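Local atomic coordinates of glucan-binding protein C, GbpC (Streptococcus mutans UA159, PDB entry 5UQZ), a protein that binds glucan at the streptococcal cell surface and probably mediates both sucrose-dependent and sucrose-independent adherence. Residues T177-I182 with V197-I202. Residues are numbered along the deposited sequence; the frame is centred on the assembly and turned at random.
Sequences TKTIFI and VTMQII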
loop_
_atom_site.group_PDB
_atom_site.type_symbol
_atom_site.label_atom_id
_atom_site.label_comp_id
_atom_site.label_asym_id
_atom_site.label_seq_id
_atom_site.Cartn_x
_atom_site.Cartn_y
_atom_site.Cartn_z
ATOM N N THR A 177 12.201 3.866 1.029
ATOM C CA THR A 177 11.123 3.292 1.817
ATOM C C THR A 177 9.780 3.525 1.178
ATOM O O THR A 177 8.791 2.914 1.628
ATOM C CB THR A 177 11.152 3.840 3.260
ATOM O OG1 THR A 177 10.767 5.207 3.270
ATOM C CG2 THR A 177 12.476 3.604 3.944
ATOM N N LYS A 178 9.705 4.374 0.133
ATOM C CA LYS A 178 8.470 4.566 -0.630
ATOM C C LYS A 178 8.464 3.708 -1.893
ATOM O O LYS A 178 7.422 3.531 -2.515
ATOM C CB LYS A 178 8.335 6.045 -0.999
ATOM C CG LYS A 178 8.108 6.934 0.217
ATOM C CD LYS A 178 8.208 8.414 -0.169
ATOM C CE LYS A 178 7.189 8.888 -1.185
ATOM N NZ LYS A 178 7.442 10.339 -1.435
ATOM N N THR A 179 9.620 3.160 -2.285
ATOM C CA THR A 179 9.765 2.183 -3.364
ATOM C C THR A 179 9.277 2.722 -4.705
ATOM O O THR A 179 9.918 3.631 -5.217
ATOM C CB THR A 179 9.191 0.811 -2.967
ATOM O OG1 THR A 179 9.429 0.527 -1.572
ATOM C CG2 THR A 179 9.804 -0.292 -3.800
ATOM N N ILE A 180 8.202 2.184 -5.296
ATOM C CA ILE A 180 7.877 2.517 -6.678
ATOM C C ILE A 180 6.368 2.602 -6.862
ATOM O O ILE A 180 5.592 1.820 -6.286
ATOM C CB ILE A 180 8.507 1.404 -7.511
ATOM C CG1 ILE A 180 8.448 1.562 -8.961
ATOM C CG2 ILE A 180 7.901 0.047 -7.287
ATOM C CD1 ILE A 180 9.069 0.245 -9.618
ATOM N N PHE A 181 5.970 3.518 -7.745
ATOM C CA PHE A 181 4.596 3.604 -8.233
ATOM C C PHE A 181 4.665 3.262 -9.712
ATOM O O PHE A 181 5.413 3.907 -10.449
ATOM C CB PHE A 181 4.022 5.005 -7.978
ATOM C CG PHE A 181 2.544 5.070 -7.981
ATOM C CD1 PHE A 181 1.891 5.708 -6.952
ATOM C CD2 PHE A 181 1.807 4.583 -9.044
ATOM C CE1 PHE A 181 0.501 5.816 -6.937
ATOM C CE2 PHE A 181 0.382 4.697 -9.034
ATOM C CZ PHE A 181 -0.238 5.267 -7.973
ATOM N N ILE A 182 3.993 2.198 -10.137
ATOM C CA ILE A 182 4.105 1.686 -11.510
ATOM C C ILE A 182 2.723 1.488 -12.109
ATOM O O ILE A 182 1.757 1.148 -11.403
ATOM C CB ILE A 182 4.975 0.408 -11.515
ATOM C CG1 ILE A 182 5.231 -0.105 -12.914
ATOM C CG2 ILE A 182 4.390 -0.709 -10.651
ATOM C CD1 ILE A 182 6.322 -1.169 -13.007
ATOM N N VAL A 197 6.714 -7.345 -11.158
ATOM C CA VAL A 197 8.050 -6.761 -10.930
ATOM C C VAL A 197 8.766 -7.634 -9.896
ATOM O O VAL A 197 8.273 -7.802 -8.776
ATOM C CB VAL A 197 7.951 -5.303 -10.414
ATOM C CG1 VAL A 197 9.352 -4.744 -10.095
ATOM C CG2 VAL A 197 7.281 -4.404 -11.437
ATOM N N THR A 198 9.946 -8.130 -10.258
ATOM C CA THR A 198 10.807 -8.799 -9.302
ATOM C C THR A 198 11.793 -7.780 -8.736
ATOM O O THR A 198 12.381 -6.980 -9.473
ATOM C CB THR A 198 11.568 -9.951 -9.982
ATOM O OG1 THR A 198 10.633 -10.920 -10.448
ATOM C CG2 THR A 198 12.554 -10.627 -9.033
ATOM N N MET A 199 11.957 -7.828 -7.419
ATOM C CA MET A 199 12.834 -6.901 -6.728
ATOM C C MET A 199 13.754 -7.658 -5.795
ATOM O O MET A 199 13.416 -8.730 -5.275
ATOM C CB MET A 199 12.098 -5.820 -6.020
ATOM C CG MET A 199 10.913 -5.973 -5.337
ATOM S SD MET A 199 10.134 -4.270 -5.003
ATOM C CE MET A 199 11.351 -3.576 -3.897
ATOM N N GLN A 200 14.897 -7.015 -5.515
ATOM C CA GLN A 200 15.793 -7.515 -4.482
ATOM C C GLN A 200 16.431 -6.320 -3.807
ATOM O O GLN A 200 16.932 -5.415 -4.494
ATOM C CB GLN A 200 16.863 -8.454 -5.051
ATOM C CG GLN A 200 17.695 -9.052 -3.960
ATOM C CD GLN A 200 18.727 -10.080 -4.468
ATOM O OE1 GLN A 200 19.020 -10.148 -5.664
ATOM N NE2 GLN A 200 19.282 -10.851 -3.550
ATOM N N ILE A 201 16.434 -6.308 -2.470
ATOM C CA ILE A 201 16.969 -5.202 -1.665
ATOM C C ILE A 201 18.219 -5.666 -0.948
ATOM O O ILE A 201 18.230 -6.740 -0.329
ATOM C CB ILE A 201 15.916 -4.777 -0.627
ATOM C CG1 ILE A 201 14.607 -4.337 -1.297
ATOM C CG2 ILE A 201 16.499 -3.643 0.248
ATOM C CD1 ILE A 201 13.436 -4.180 -0.298
ATOM N N ILE A 202 19.272 -4.846 -1.009
ATOM C CA ILE A 202 20.501 -5.118 -0.274
ATOM C C ILE A 202 20.794 -3.883 0.583
ATOM O O ILE A 202 20.785 -2.750 0.082
ATOM C CB ILE A 202 21.685 -5.395 -1.225
ATOM C CG1 ILE A 202 21.426 -6.651 -2.074
ATOM C CG2 ILE A 202 22.961 -5.582 -0.413
ATOM C CD1 ILE A 202 22.467 -6.879 -3.112
#
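One branch of V197, CG2, meets the terminal CD1 of I182 at 3.7 Å, a purely apolar touch in which the two side chains cross at a slant. CG1 anti to the backbone N (chi1 -175°) and an extended chi2 carry CD1 of I182 out to the valine. V197 also packs on F314 of strand 312-319, and I182 on A168 and V170 of strand 167-172. Two sheets face each other here, as expected of the beta-supersandwich of GbpC: 194-204 runs between 151-160 and 312-319 in one, while 180-184 runs between 167-172 and 325-329 in the other. This is buried packing some way from the calcium ion, about 10 Å from the side chain of I182, and no part of its site. Two residues on, M199 reaches T179, in the loop just before strand 180-184, its CE methyl 3.6 Å from CG2 of T179. The bend at chi3 (-66°) leaves CE as the methionine atom nearest T179 CG2, with SD behind it at 4.2 Å. T179 offers its methyl to the methionine while OG1 hydrogen-bonds to the backbone N of T331; Y156 packs against the threonine, and F312, F314 and I154 against M199.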